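PDB 5LP0: epsin 1 from Danio rerio, which binds membranes rich in phosphatidylinositol 4,5-bisphosphate through its ENTH domain, bends them and helps clathrin-coated invaginations form during receptor-mediated endocytosis. Local coordinates for residues Ala15-Trp21 with Asn58-Lys64; Leu27-Ile31 with Thr67-Tyr71; Phe41-Met45 with Arg79-Cys84; Leu94-Gln98 with Val111-Lys116. The contacts are given in a common frame with arbitrary orientation. Residues are numbered along the deposited sequence.

Contact 1: residues Ala15-Trp21 with Asn58-Lys64; sequences ATSNDPW and NWRHVYK
A single ammonium group collects three carbonyls of an irregular loop: Lys64 NZ donates to Ser17 O at 2.9 Å, Asp19 O at 2.8 Å and Trp21 O at 3.0 Å, with a weaker bond to Ser17 OG at 3.2 Å. Its side chain (chi1 m, chi2 t, chi3 p, chi4 t) rises from helix 59-75. After the last helical residue, Ala15, the chain runs as a loop alongside this helix, antiparallel to it, Thr16 being the first to leave helical angles; CA atoms come closest at Thr16-Lys64, 5.0 Å, and Asn18-Arg60, 5.3 Å. Ser17 (chi1 p) forms an ST turn, its OG accepting from Asp19 N at 3.1 Å. Further along, Asn18 ND2 donates to Asn58 OD1 at 2.9 Å, and a water links Asn18 OD1 (2.7 Å) to Arg60 N (2.9 Å). Arg60 lies under the loop, its NE giving a weak bond to Asn18 O at 3.0 Å, with Pro20 CA over one guanidinium face, 3.9 Å from CZ. His61 CD2 sits 3.1 Å from Thr16 O, while ND1 of that ring bonds Asp54. Asn18 and His61, with nearby Arg13 and Arg51, probably bind the inositol phosphate headgroup, as in a close relative. The ammonium offsets the partial negative charge of three converging carbonyls and fixes the course of the loop that carries Asn18.

Contact 2: residues Leu27-Ile31 with Thr67-Tyr71; sequences LMSEI and TLMEY
Met28 is the chief bump of this helix pair, and the hollow it fills is walled by Leu68 on one side and the ring of Tyr71 on another. Both segments are helical throughout; their axes approach to 10.2 Å and cross at -54°, with N-to-C directions 54° apart, and the closest CA pair is Met28-Leu68 at 6.7 Å. Met28, in the m, t, m rotamer, points toward the partner helix: its CG touches Leu68 CD1 at 3.7 Å, and its CB sits over the face of Tyr71, 3.8 Å from the ring centroid and 16° off the normal, a CH-pi contact. Met28 SD, 4.6 Å from the Tyr71 centroid, adds an oblique Met-aromatic contact. No hydrogen bond crosses between the two segments; this is apolar and CH-pi packing within the all-helical ENTH domain, joining helix 25-34 to helix 59-75, which are not neighbours in the chain. Tyr71 (chi1 t, chi2 92°) reaches back beneath Met28, so that its CE2 comes 3.3 Å from Met28 O and its OH lies 3.5 Å from both CA and CB of Ser29. One turn beyond Met28, Ile31 (m, t) extends CD1 to 4.0 Å from Leu68 CD1, Leu68 itself adopting t, p. Pro23, in the preceding loop, packs against both Met28 and Thr67, while on another flank Leu68 meets Thr16 and Ile31 meets Ile44.

Contact 3: residues Phe41-Met45 with Arg79-Cys84; sequences FSEIM and RVAQQC
Phe41 and Met45, one helical turn apart, bury the most surface here, about 105 and 76 Å². Both point toward helix 78-86; the axes of 41-45 and 79-84 approach to 11.8 Å and cross at -47°, and the nearest CA atoms are those of Met45 and Val80, 7.9 Å apart. The Phe41 ring (chi1 t, chi2 93°) is roofed by the Arg79 guanidinium in a cation-pi contact, CZ 4.1 Å from the centroid and 24° off the normal, while Val80 N and Gln83 NE2 lie at its edge, 3.7 Å from CE1 and 3.6 Å from CE2. Within the ENTH domain's helical stack, the pair joins helix 38-51 to helix 78-86, with Met69 and Leu72 of helix 59-75 packing alongside. Met45 (m, m, m) folds so that SD meets Val80 CG1 at 4.1 Å and CE meets Cys84 SG at 4.2 Å. Met45 CB is 3.4 Å from Gln83 OE1 (Gln83 chi1 t, chi2 t), an oxygen that also accepts a hydrogen bond from Trp49.

Contact 4: residues Leu94-Gln98 with Val111-Lys116; sequences LKDFQ and VREKAK
Arg112, with the largest share of buried surface, 93 Å², lies along the backbone of residues 95-97: its CD is 3.3 Å from Lys95 O, and its NH1 donates to Phe97 O at 2.8 Å. The m, t, m course of chi1 to chi3 carries the guanidinium there, and NH2 forms a salt bridge with Asp106. Opposing this regular helix is a short 3-10 stretch through Asp96 that opens into loop; the closest CA atoms are Lys95 and Arg112, only 4.2 Å apart. So near an approach is compatible with the Lys95 CA-to-CB bond pointing away and that of Arg112 sideways, while the small Ala115 admits Leu94 and the Lys95 backbone: Leu94 CB meets Ala115 CB at 3.6 Å, and Arg112 CA forms a CA-H...O contact with Leu94 O, also at 3.6 Å. The loop thereby packs on helix 108-122 within the ENTH domain, and Leu94 and Phe97 reach on to Val62 and Trp59 of helix 59-75. Val111 (chi1 t) brings CG1 to 3.6 Å from Phe97 CB. Gln98 NE2 donates to Asp96 O at 3.0 Å. At the solvent edge, a water accepts from Lys95 NZ (3.0 Å) and donates to Lys116 O (2.8 Å).

Helix 59-75 supplies one segment to each of contacts 1 and 2, whose centres are 13 Å apart, and its side chains also touch contacts 3 and 4. Along the chain, contacts 1, 2 and 3 interleave, each opening before any of them closes, whereas contact 4 follows them in series. Contacts 1 and 3 lie on opposite sides of the chain's centre, 19 Å apart by centres, without touching; contact 2 touches both, its Met69 packing against Met45, Val80 and Cys84. Contact 4 meets contact 1 through Tyr63-Lys114, Val62 and Trp59, and contact 2 through Thr67-Lys114. Contact 1's probable lipid-binding residues thus sit on helix 59-75, which also packs the interior in contact 2, or on the loop against it.

Contact 1: residues Ala15-Trp21 with Asn58-Lys64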
loop_
_atom_site.group_PDB
_atom_site.type_symbol
_atom_site.label_atom_id
_atom_site.label_comp_id
_atom_site.label_asym_id
_atom_site.label_seq_id
_atom_site.Cartn_x
_atom_site.Cartn_y
_atom_site.Cartn_z
ATOM N N ALA A 15 8.155 -2.154 -5.097
ATOM C CA ALA A 15 6.741 -2.418 -5.268
ATOM C C ALA A 15 5.956 -1.149 -5.585
ATOM O O ALA A 15 4.837 -1.222 -6.077
ATOM C CB ALA A 15 6.162 -3.090 -4.010
ATOM N N THR A 16 6.489 -0.001 -5.198
ATOM C CA THR A 16 5.767 1.256 -5.367
ATOM C C THR A 16 6.437 2.257 -6.321
ATOM O O THR A 16 6.190 3.471 -6.261
ATOM C CB THR A 16 5.544 1.895 -3.996
ATOM O OG1 THR A 16 6.808 2.161 -3.359
ATOM C CG2 THR A 16 4.690 0.978 -3.097
ATOM N N SER A 17 7.267 1.753 -7.219
ATOM C CA SER A 17 7.996 2.607 -8.150
ATOM C C SER A 17 7.084 3.282 -9.177
ATOM O O SER A 17 5.897 2.956 -9.307
ATOM C CB SER A 17 9.019 1.766 -8.920
ATOM O OG SER A 17 8.351 1.041 -9.938
ATOM N N ASN A 18 7.648 4.205 -9.934
ATOM C CA ASN A 18 6.881 4.849 -10.992
ATOM C C ASN A 18 6.693 3.988 -12.252
ATOM O O ASN A 18 6.026 4.430 -13.182
ATOM C CB ASN A 18 7.525 6.186 -11.379
ATOM C CG ASN A 18 7.195 7.311 -10.407
ATOM O OD1 ASN A 18 6.091 7.391 -9.858
ATOM N ND2 ASN A 18 8.159 8.201 -10.197
ATOM N N ASP A 19 7.263 2.785 -12.280
ATOM C CA ASP A 19 7.098 1.883 -13.430
ATOM C C ASP A 19 5.615 1.578 -13.659
ATOM O O ASP A 19 4.891 1.317 -12.690
ATOM C CB ASP A 19 7.838 0.556 -13.201
ATOM C CG ASP A 19 9.333 0.720 -13.166
ATOM O OD1 ASP A 19 9.820 1.653 -13.826
ATOM O OD2 ASP A 19 10.018 -0.085 -12.490
ATOM N N PRO A 20 5.162 1.605 -14.926
ATOM C CA PRO A 20 3.751 1.324 -15.248
ATOM C C PRO A 20 3.374 -0.150 -15.283
ATOM O O PRO A 20 2.463 -0.541 -16.013
ATOM C CB PRO A 20 3.588 1.934 -16.644
ATOM C CG PRO A 20 4.945 1.861 -17.237
ATOM C CD PRO A 20 5.926 2.025 -16.114
ATOM N N TRP A 21 4.086 -0.952 -14.513
ATOM C CA TRP A 21 3.745 -2.353 -14.290
ATOM C C TRP A 21 3.876 -2.631 -12.796
ATOM O O TRP A 21 4.509 -1.852 -12.070
ATOM C CB TRP A 21 4.653 -3.268 -15.124
ATOM C CG TRP A 21 6.135 -3.081 -14.893
ATOM C CD1 TRP A 21 6.892 -3.668 -13.924
ATOM C CD2 TRP A 21 7.032 -2.256 -15.656
ATOM N NE1 TRP A 21 8.200 -3.262 -14.029
ATOM C CE2 TRP A 21 8.312 -2.392 -15.080
ATOM C CE3 TRP A 21 6.879 -1.415 -16.770
ATOM C CZ2 TRP A 21 9.432 -1.727 -15.583
ATOM C CZ3 TRP A 21 8.005 -0.750 -17.266
ATOM C CH2 TRP A 21 9.257 -0.908 -16.667
ATOM N N ASN A 58 5.060 12.098 -9.403
ATOM C CA ASN A 58 5.271 10.862 -8.637
ATOM C C ASN A 58 3.957 10.239 -8.174
ATOM O O ASN A 58 3.940 9.414 -7.269
ATOM C CB ASN A 58 6.161 11.134 -7.435
ATOM C CG ASN A 58 7.597 11.370 -7.823
ATOM O OD1 ASN A 58 8.192 10.609 -8.595
ATOM N ND2 ASN A 58 8.161 12.448 -7.311
ATOM N N TRP A 59 2.856 10.600 -8.820
ATOM C CA TRP A 59 1.535 10.074 -8.469
ATOM C C TRP A 59 1.460 8.545 -8.428
ATOM O O TRP A 59 0.711 7.974 -7.605
ATOM C CB TRP A 59 0.469 10.591 -9.425
ATOM C CG TRP A 59 0.579 10.011 -10.795
ATOM C CD1 TRP A 59 1.297 10.513 -11.854
ATOM C CD2 TRP A 59 -0.058 8.822 -11.272
ATOM N NE1 TRP A 59 1.156 9.693 -12.940
ATOM C CE2 TRP A 59 0.319 8.657 -12.619
ATOM C CE3 TRP A 59 -0.921 7.881 -10.690
ATOM C CZ2 TRP A 59 -0.122 7.584 -13.391
ATOM C CZ3 TRP A 59 -1.356 6.815 -11.461
ATOM C CH2 TRP A 59 -0.966 6.681 -12.799
ATOM N N ARG A 60 2.227 7.853 -9.274
ATOM C CA ARG A 60 2.118 6.398 -9.309
ATOM C C ARG A 60 2.705 5.789 -8.017
ATOM O O ARG A 60 2.316 4.701 -7.625
ATOM C CB ARG A 60 2.792 5.790 -10.534
ATOM C CG ARG A 60 2.121 4.483 -10.926
ATOM C CD ARG A 60 2.862 3.768 -12.035
ATOM N NE ARG A 60 3.029 4.628 -13.202
ATOM C CZ ARG A 60 2.176 4.699 -14.216
ATOM N NH1 ARG A 60 1.074 3.957 -14.227
ATOM N NH2 ARG A 60 2.430 5.521 -15.230
ATOM N N HIS A 61 3.611 6.496 -7.345
ATOM C CA HIS A 61 4.073 6.078 -6.018
ATOM C C HIS A 61 2.866 5.951 -5.124
ATOM O O HIS A 61 2.758 4.997 -4.358
ATOM C CB HIS A 61 4.997 7.124 -5.380
ATOM C CG HIS A 61 6.383 7.156 -5.944
ATOM N ND1 HIS A 61 7.323 8.072 -5.523
ATOM C CD2 HIS A 61 6.982 6.404 -6.897
ATOM C CE1 HIS A 61 8.452 7.871 -6.183
ATOM N NE2 HIS A 61 8.280 6.854 -7.003
ATOM N N VAL A 62 1.958 6.916 -5.211
ATOM C CA VAL A 62 0.820 6.973 -4.294
ATOM C C VAL A 62 -0.176 5.881 -4.672
ATOM O O VAL A 62 -0.664 5.122 -3.826
ATOM C CB VAL A 62 0.103 8.361 -4.384
ATOM C CG1 VAL A 62 -1.075 8.429 -3.399
ATOM C CG2 VAL A 62 1.067 9.512 -4.125
ATOM N N TYR A 63 -0.467 5.768 -5.963
ATOM C CA TYR A 63 -1.402 4.754 -6.446
ATOM C C TYR A 63 -0.923 3.338 -6.090
ATOM O O TYR A 63 -1.666 2.548 -5.490
ATOM C CB TYR A 63 -1.552 4.919 -7.954
ATOM C CG TYR A 63 -2.598 4.035 -8.578
ATOM C CD1 TYR A 63 -3.946 4.335 -8.467
ATOM C CD2 TYR A 63 -2.232 2.898 -9.289
ATOM C CE1 TYR A 63 -4.906 3.534 -9.054
ATOM C CE2 TYR A 63 -3.182 2.093 -9.869
ATOM C CZ TYR A 63 -4.518 2.415 -9.747
ATOM O OH TYR A 63 -5.463 1.606 -10.341
ATOM N N LYS A 64 0.335 3.025 -6.419
ATOM C CA LYS A 64 0.891 1.694 -6.147
ATOM C C LYS A 64 1.072 1.416 -4.641
ATOM O O LYS A 64 0.899 0.277 -4.189
ATOM C CB LYS A 64 2.190 1.487 -6.931
ATOM C CG LYS A 64 1.932 1.363 -8.439
ATOM C CD LYS A 64 3.183 1.430 -9.322
ATOM C CE LYS A 64 3.986 0.143 -9.225
ATOM N NZ LYS A 64 5.210 0.241 -10.075
HETATM O O HOH W 1 4.183 8.597 -11.329
#

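Contact 2: residues Leu27-Ile31 with Thr67-Tyr71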
loop_
_atom_site.group_PDB
_atom_site.type_symbol
_atom_site.label_atom_id
_atom_site.label_comp_id
_atom_site.label_asym_id
_atom_site.label_seq_id
_atom_site.Cartn_x
_atom_site.Cartn_y
_atom_site.Cartn_z
ATOM N N LEU A 27 6.164 -10.302 -5.012
ATOM C CA LEU A 27 6.889 -9.336 -4.199
ATOM C C LEU A 27 5.976 -8.904 -3.067
ATOM O O LEU A 27 6.397 -8.818 -1.902
ATOM C CB LEU A 27 7.325 -8.138 -5.035
ATOM C CG LEU A 27 8.065 -7.018 -4.299
ATOM C CD1 LEU A 27 9.236 -7.547 -3.496
ATOM C CD2 LEU A 27 8.547 -5.955 -5.298
ATOM N N MET A 28 4.710 -8.661 -3.394
ATOM C CA MET A 28 3.777 -8.229 -2.376
ATOM C C MET A 28 3.655 -9.334 -1.324
ATOM O O MET A 28 3.572 -9.044 -0.143
ATOM C CB MET A 28 2.407 -7.816 -2.946
ATOM C CG MET A 28 2.400 -6.418 -3.688
ATOM S SD MET A 28 0.745 -5.731 -4.016
ATOM C CE MET A 28 0.172 -6.942 -5.189
ATOM N N SER A 29 3.676 -10.602 -1.736
ATOM C CA SER A 29 3.582 -11.690 -0.772
ATOM C C SER A 29 4.791 -11.707 0.160
ATOM O O SER A 29 4.652 -11.939 1.350
ATOM C CB SER A 29 3.446 -13.030 -1.489
ATOM O OG SER A 29 3.326 -14.085 -0.551
ATOM N N GLU A 30 5.975 -11.469 -0.386
ATOM C CA GLU A 30 7.172 -11.373 0.441
ATOM C C GLU A 30 7.040 -10.270 1.510
ATOM O O GLU A 30 7.380 -10.465 2.675
ATOM C CB GLU A 30 8.408 -11.124 -0.425
ATOM C CG GLU A 30 8.759 -12.274 -1.344
ATOM C CD GLU A 30 9.786 -11.899 -2.403
ATOM O OE1 GLU A 30 10.571 -10.954 -2.175
ATOM O OE2 GLU A 30 9.804 -12.549 -3.469
ATOM N N ILE A 31 6.560 -9.102 1.089
ATOM C CA ILE A 31 6.376 -7.971 1.995
ATOM C C ILE A 31 5.335 -8.347 3.070
ATOM O O ILE A 31 5.536 -8.071 4.252
ATOM C CB ILE A 31 5.999 -6.686 1.232
ATOM C CG1 ILE A 31 7.123 -6.312 0.240
ATOM C CG2 ILE A 31 5.768 -5.536 2.200
ATOM C CD1 ILE A 31 6.728 -5.259 -0.766
ATOM N N THR A 67 -2.227 0.174 -3.559
ATOM C CA THR A 67 -2.387 -1.226 -3.945
ATOM C C THR A 67 -1.623 -2.120 -2.977
ATOM O O THR A 67 -2.151 -3.113 -2.487
ATOM C CB THR A 67 -1.912 -1.438 -5.348
ATOM O OG1 THR A 67 -2.729 -0.635 -6.209
ATOM C CG2 THR A 67 -2.035 -2.911 -5.746
ATOM N N LEU A 68 -0.395 -1.733 -2.648
ATOM C CA LEU A 68 0.392 -2.502 -1.697
ATOM C C LEU A 68 -0.255 -2.468 -0.309
ATOM O O LEU A 68 -0.394 -3.512 0.341
ATOM C CB LEU A 68 1.822 -1.985 -1.658
ATOM C CG LEU A 68 2.689 -2.642 -0.587
ATOM C CD1 LEU A 68 2.840 -4.139 -0.859
ATOM C CD2 LEU A 68 4.048 -1.982 -0.534
ATOM N N MET A 69 -0.662 -1.302 0.165
ATOM C CA MET A 69 -1.256 -1.215 1.482
ATOM C C MET A 69 -2.508 -2.080 1.549
ATOM O O MET A 69 -2.698 -2.802 2.536
ATOM C CB MET A 69 -1.577 0.226 1.873
ATOM C CG MET A 69 -1.899 0.350 3.366
ATOM S SD MET A 69 -0.451 0.024 4.444
ATOM C CE MET A 69 0.079 1.696 4.785
ATOM N N GLU A 70 -3.353 -2.053 0.526
ATOM C CA GLU A 70 -4.528 -2.900 0.513
ATOM C C GLU A 70 -4.147 -4.376 0.639
ATOM O O GLU A 70 -4.737 -5.136 1.426
ATOM C CB GLU A 70 -5.312 -2.679 -0.769
ATOM C CG GLU A 70 -6.543 -3.569 -0.857
ATOM C CD GLU A 70 -7.335 -3.336 -2.115
ATOM O OE1 GLU A 70 -6.809 -2.721 -3.070
ATOM O OE2 GLU A 70 -8.504 -3.763 -2.147
ATOM N N TYR A 71 -3.172 -4.793 -0.148
ATOM C CA TYR A 71 -2.710 -6.176 -0.101
ATOM C C TYR A 71 -2.205 -6.541 1.301
ATOM O O TYR A 71 -2.484 -7.624 1.814
ATOM C CB TYR A 71 -1.604 -6.386 -1.129
ATOM C CG TYR A 71 -1.124 -7.820 -1.214
ATOM C CD1 TYR A 71 -1.681 -8.689 -2.116
ATOM C CD2 TYR A 71 -0.118 -8.292 -0.388
ATOM C CE1 TYR A 71 -1.242 -9.983 -2.222
ATOM C CE2 TYR A 71 0.315 -9.607 -0.464
ATOM C CZ TYR A 71 -0.262 -10.448 -1.377
ATOM O OH TYR A 71 0.152 -11.751 -1.478
#

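Contact 3: residues Phe41-Met45 with Arg79-Cys84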
loop_
_atom_site.group_PDB
_atom_site.type_symbol
_atom_site.label_atom_id
_atom_site.label_comp_id
_atom_site.label_asym_id
_atom_site.label_seq_id
_atom_site.Cartn_x
_atom_site.Cartn_y
_atom_site.Cartn_z
ATOM N N PHE A 41 8.377 -4.713 9.948
ATOM C CA PHE A 41 7.071 -4.056 9.901
ATOM C C PHE A 41 7.275 -2.556 9.970
ATOM O O PHE A 41 6.673 -1.808 9.199
ATOM C CB PHE A 41 6.212 -4.515 11.067
ATOM C CG PHE A 41 4.924 -3.763 11.214
ATOM C CD1 PHE A 41 3.751 -4.223 10.623
ATOM C CD2 PHE A 41 4.875 -2.616 11.971
ATOM C CE1 PHE A 41 2.553 -3.534 10.780
ATOM C CE2 PHE A 41 3.690 -1.911 12.120
ATOM C CZ PHE A 41 2.531 -2.348 11.510
ATOM N N SER A 42 8.079 -2.090 10.922
ATOM C CA SER A 42 8.314 -0.658 11.005
ATOM C C SER A 42 8.945 -0.075 9.738
ATOM O O SER A 42 8.563 1.034 9.299
ATOM C CB SER A 42 9.147 -0.316 12.215
ATOM O OG SER A 42 8.322 -0.369 13.349
ATOM N N GLU A 43 9.939 -0.776 9.195
ATOM C CA GLU A 43 10.578 -0.330 7.941
ATOM C C GLU A 43 9.568 -0.254 6.784
ATOM O O GLU A 43 9.561 0.707 5.978
ATOM C CB GLU A 43 11.747 -1.257 7.574
ATOM C CG GLU A 43 12.913 -1.233 8.570
ATOM C CD GLU A 43 13.869 -2.426 8.420
ATOM O OE1 GLU A 43 13.506 -3.430 7.764
ATOM O OE2 GLU A 43 15.002 -2.353 8.962
ATOM N N ILE A 44 8.673 -1.236 6.717
ATOM C CA ILE A 44 7.741 -1.379 5.601
ATOM C C ILE A 44 6.734 -0.254 5.703
ATOM O O ILE A 44 6.525 0.494 4.757
ATOM C CB ILE A 44 7.039 -2.749 5.656
ATOM C CG1 ILE A 44 8.008 -3.824 5.197
ATOM C CG2 ILE A 44 5.741 -2.765 4.778
ATOM C CD1 ILE A 44 7.591 -5.231 5.575
ATOM N N MET A 45 6.156 -0.073 6.862
ATOM C CA MET A 45 5.080 0.870 7.019
ATOM C C MET A 45 5.602 2.281 6.827
ATOM O O MET A 45 4.945 3.103 6.176
ATOM C CB MET A 45 4.419 0.715 8.375
ATOM C CG MET A 45 3.672 -0.603 8.496
ATOM S SD MET A 45 2.324 -0.918 7.319
ATOM C CE MET A 45 1.064 0.207 7.938
ATOM N N ARG A 79 -1.594 -6.155 12.443
ATOM C CA ARG A 79 -1.024 -4.872 12.857
ATOM C C ARG A 79 -1.041 -3.861 11.722
ATOM O O ARG A 79 -1.029 -2.667 11.971
ATOM C CB ARG A 79 0.421 -5.040 13.340
ATOM C CG ARG A 79 0.587 -5.860 14.625
ATOM C CD ARG A 79 2.031 -5.800 15.189
ATOM N NE ARG A 79 2.369 -4.438 15.612
ATOM C CZ ARG A 79 3.524 -3.825 15.355
ATOM N NH1 ARG A 79 4.487 -4.442 14.684
ATOM N NH2 ARG A 79 3.720 -2.583 15.776
ATOM N N VAL A 80 -1.044 -4.341 10.485
ATOM C CA VAL A 80 -1.101 -3.440 9.330
ATOM C C VAL A 80 -2.420 -2.655 9.332
ATOM O O VAL A 80 -2.422 -1.411 9.315
ATOM C CB VAL A 80 -0.941 -4.188 7.989
ATOM C CG1 VAL A 80 -1.091 -3.188 6.807
ATOM C CG2 VAL A 80 0.415 -4.895 7.906
ATOM N N ALA A 81 -3.542 -3.376 9.355
ATOM C CA ALA A 81 -4.856 -2.730 9.332
ATOM C C ALA A 81 -5.021 -1.824 10.552
ATOM O O ALA A 81 -5.604 -0.748 10.483
ATOM C CB ALA A 81 -5.979 -3.779 9.258
ATOM N N GLN A 82 -4.511 -2.266 11.691
ATOM C CA GLN A 82 -4.612 -1.466 12.890
ATOM C C GLN A 82 -3.890 -0.143 12.730
ATOM O O GLN A 82 -4.434 0.904 13.091
ATOM C CB GLN A 82 -4.008 -2.211 14.085
ATOM C CG GLN A 82 -4.486 -1.683 15.427
ATOM C CD GLN A 82 -3.804 -0.397 15.874
ATOM O OE1 GLN A 82 -2.718 -0.036 15.391
ATOM N NE2 GLN A 82 -4.441 0.302 16.827
ATOM N N GLN A 83 -2.667 -0.173 12.199
ATOM C CA GLN A 83 -1.927 1.070 12.040
ATOM C C GLN A 83 -2.600 1.952 10.976
ATOM O O GLN A 83 -2.639 3.190 11.109
ATOM C CB GLN A 83 -0.448 0.829 11.721
ATOM C CG GLN A 83 0.305 2.141 11.587
ATOM C CD GLN A 83 1.796 2.005 11.426
ATOM O OE1 GLN A 83 2.389 2.489 10.455
ATOM N NE2 GLN A 83 2.421 1.394 12.385
ATOM N N CYS A 84 -3.188 1.333 9.961
ATOM C CA CYS A 84 -3.840 2.111 8.911
ATOM C C CYS A 84 -5.069 2.845 9.456
ATOM O O CYS A 84 -5.313 4.001 9.124
ATOM C CB CYS A 84 -4.252 1.227 7.756
ATOM S SG CYS A 84 -2.905 0.704 6.722
HETATM O O HOH W 2 7.236 -2.609 14.729
#

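Contact 4: residues Leu94-Gln98 with Val111-Lys116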
loop_
_atom_site.group_PDB
_atom_site.type_symbol
_atom_site.label_atom_id
_atom_site.label_comp_id
_atom_site.label_asym_id
_atom_site.label_seq_id
_atom_site.Cartn_x
_atom_site.Cartn_y
_atom_site.Cartn_z
ATOM N N LEU A 94 -6.145 11.424 0.369
ATOM C CA LEU A 94 -5.899 11.044 -1.014
ATOM C C LEU A 94 -7.156 11.081 -1.889
ATOM O O LEU A 94 -7.061 11.050 -3.118
ATOM C CB LEU A 94 -5.244 9.674 -1.082
ATOM C CG LEU A 94 -3.903 9.599 -0.333
ATOM C CD1 LEU A 94 -3.333 8.165 -0.385
ATOM C CD2 LEU A 94 -2.895 10.604 -0.861
ATOM N N LYS A 95 -8.324 11.162 -1.258
ATOM C CA LYS A 95 -9.577 11.364 -1.990
ATOM C C LYS A 95 -9.591 12.759 -2.613
ATOM O O LYS A 95 -10.409 13.022 -3.472
ATOM C CB LYS A 95 -10.781 11.161 -1.066
ATOM C CG LYS A 95 -10.888 9.714 -0.543
ATOM C CD LYS A 95 -11.962 9.504 0.515
ATOM C CE LYS A 95 -13.328 9.800 -0.039
ATOM N NZ LYS A 95 -14.369 9.547 0.989
ATOM N N ASP A 96 -8.675 13.626 -2.170
ATOM C CA ASP A 96 -8.517 14.983 -2.707
ATOM C C ASP A 96 -7.316 15.152 -3.621
ATOM O O ASP A 96 -7.038 16.265 -4.071
ATOM C CB ASP A 96 -8.377 16.006 -1.568
ATOM C CG ASP A 96 -9.486 15.909 -0.553
ATOM O OD1 ASP A 96 -10.657 15.829 -0.961
ATOM O OD2 ASP A 96 -9.183 15.913 0.665
ATOM N N PHE A 97 -6.598 14.069 -3.890
ATOM C CA PHE A 97 -5.359 14.136 -4.657
ATOM C C PHE A 97 -5.612 14.623 -6.075
ATOM O O PHE A 97 -6.521 14.141 -6.731
ATOM C CB PHE A 97 -4.705 12.755 -4.676
ATOM C CG PHE A 97 -3.366 12.709 -5.350
ATOM C CD1 PHE A 97 -2.206 12.769 -4.605
ATOM C CD2 PHE A 97 -3.258 12.574 -6.727
ATOM C CE1 PHE A 97 -0.980 12.696 -5.204
ATOM C CE2 PHE A 97 -2.008 12.509 -7.325
ATOM C CZ PHE A 97 -0.874 12.588 -6.549
ATOM N N GLN A 98 -4.797 15.570 -6.533
ATOM C CA GLN A 98 -4.906 16.130 -7.886
ATOM C C GLN A 98 -3.638 15.901 -8.677
ATOM O O GLN A 98 -2.539 16.159 -8.186
ATOM C CB GLN A 98 -5.118 17.654 -7.841
ATOM C CG GLN A 98 -6.262 18.147 -6.983
ATOM C CD GLN A 98 -7.619 17.676 -7.469
ATOM O OE1 GLN A 98 -7.972 17.851 -8.630
ATOM N NE2 GLN A 98 -8.389 17.069 -6.570
ATOM N N VAL A 111 -6.200 7.844 -8.376
ATOM C CA VAL A 111 -5.797 7.937 -6.980
ATOM C C VAL A 111 -7.008 8.185 -6.094
ATOM O O VAL A 111 -7.177 7.528 -5.068
ATOM C CB VAL A 111 -4.741 9.043 -6.756
ATOM C CG1 VAL A 111 -4.426 9.214 -5.278
ATOM C CG2 VAL A 111 -3.487 8.681 -7.522
ATOM N N ARG A 112 -7.893 9.090 -6.502
ATOM C CA ARG A 112 -9.022 9.473 -5.665
ATOM C C ARG A 112 -9.976 8.312 -5.493
ATOM O O ARG A 112 -10.484 8.077 -4.390
ATOM C CB ARG A 112 -9.771 10.677 -6.261
ATOM C CG ARG A 112 -8.926 11.962 -6.289
ATOM C CD ARG A 112 -9.727 13.188 -6.714
ATOM N NE ARG A 112 -10.145 13.233 -8.121
ATOM C CZ ARG A 112 -9.417 13.702 -9.132
ATOM N NH1 ARG A 112 -8.177 14.138 -8.947
ATOM N NH2 ARG A 112 -9.941 13.740 -10.359
ATOM N N GLU A 113 -10.205 7.563 -6.565
ATOM C CA GLU A 113 -11.128 6.436 -6.486
ATOM C C GLU A 113 -10.564 5.285 -5.648
ATOM O O GLU A 113 -11.287 4.710 -4.838
ATOM C CB GLU A 113 -11.494 5.950 -7.893
ATOM C CG GLU A 113 -12.339 4.688 -7.920
ATOM C CD GLU A 113 -13.754 4.894 -7.424
ATOM O OE1 GLU A 113 -14.158 6.050 -7.191
ATOM O OE2 GLU A 113 -14.461 3.870 -7.272
ATOM N N LYS A 114 -9.276 4.966 -5.835
ATOM C CA LYS A 114 -8.629 3.928 -5.045
ATOM C C LYS A 114 -8.648 4.304 -3.559
ATOM O O LYS A 114 -8.921 3.457 -2.716
ATOM C CB LYS A 114 -7.215 3.664 -5.576
ATOM C CG LYS A 114 -6.479 2.538 -4.861
ATOM C CD LYS A 114 -5.166 2.152 -5.554
ATOM C CE LYS A 114 -5.415 1.243 -6.741
ATOM N NZ LYS A 114 -5.877 -0.119 -6.359
ATOM N N ALA A 115 -8.385 5.571 -3.235
ATOM C CA ALA A 115 -8.449 6.049 -1.862
ATOM C C ALA A 115 -9.861 5.890 -1.287
ATOM O O ALA A 115 -10.031 5.451 -0.161
ATOM C CB ALA A 115 -8.005 7.502 -1.771
ATOM N N LYS A 116 -10.878 6.271 -2.052
ATOM C CA LYS A 116 -12.261 6.143 -1.607
ATOM C C LYS A 116 -12.543 4.707 -1.180
ATOM O O LYS A 116 -13.117 4.458 -0.093
ATOM C CB LYS A 116 -13.194 6.540 -2.747
ATOM C CG LYS A 116 -14.665 6.403 -2.445
ATOM C CD LYS A 116 -15.525 6.705 -3.661
ATOM C CE LYS A 116 -16.987 6.535 -3.323
ATOM N NZ LYS A 116 -17.840 7.106 -4.393
HETATM O O HOH W 3 -14.526 6.544 1.160
#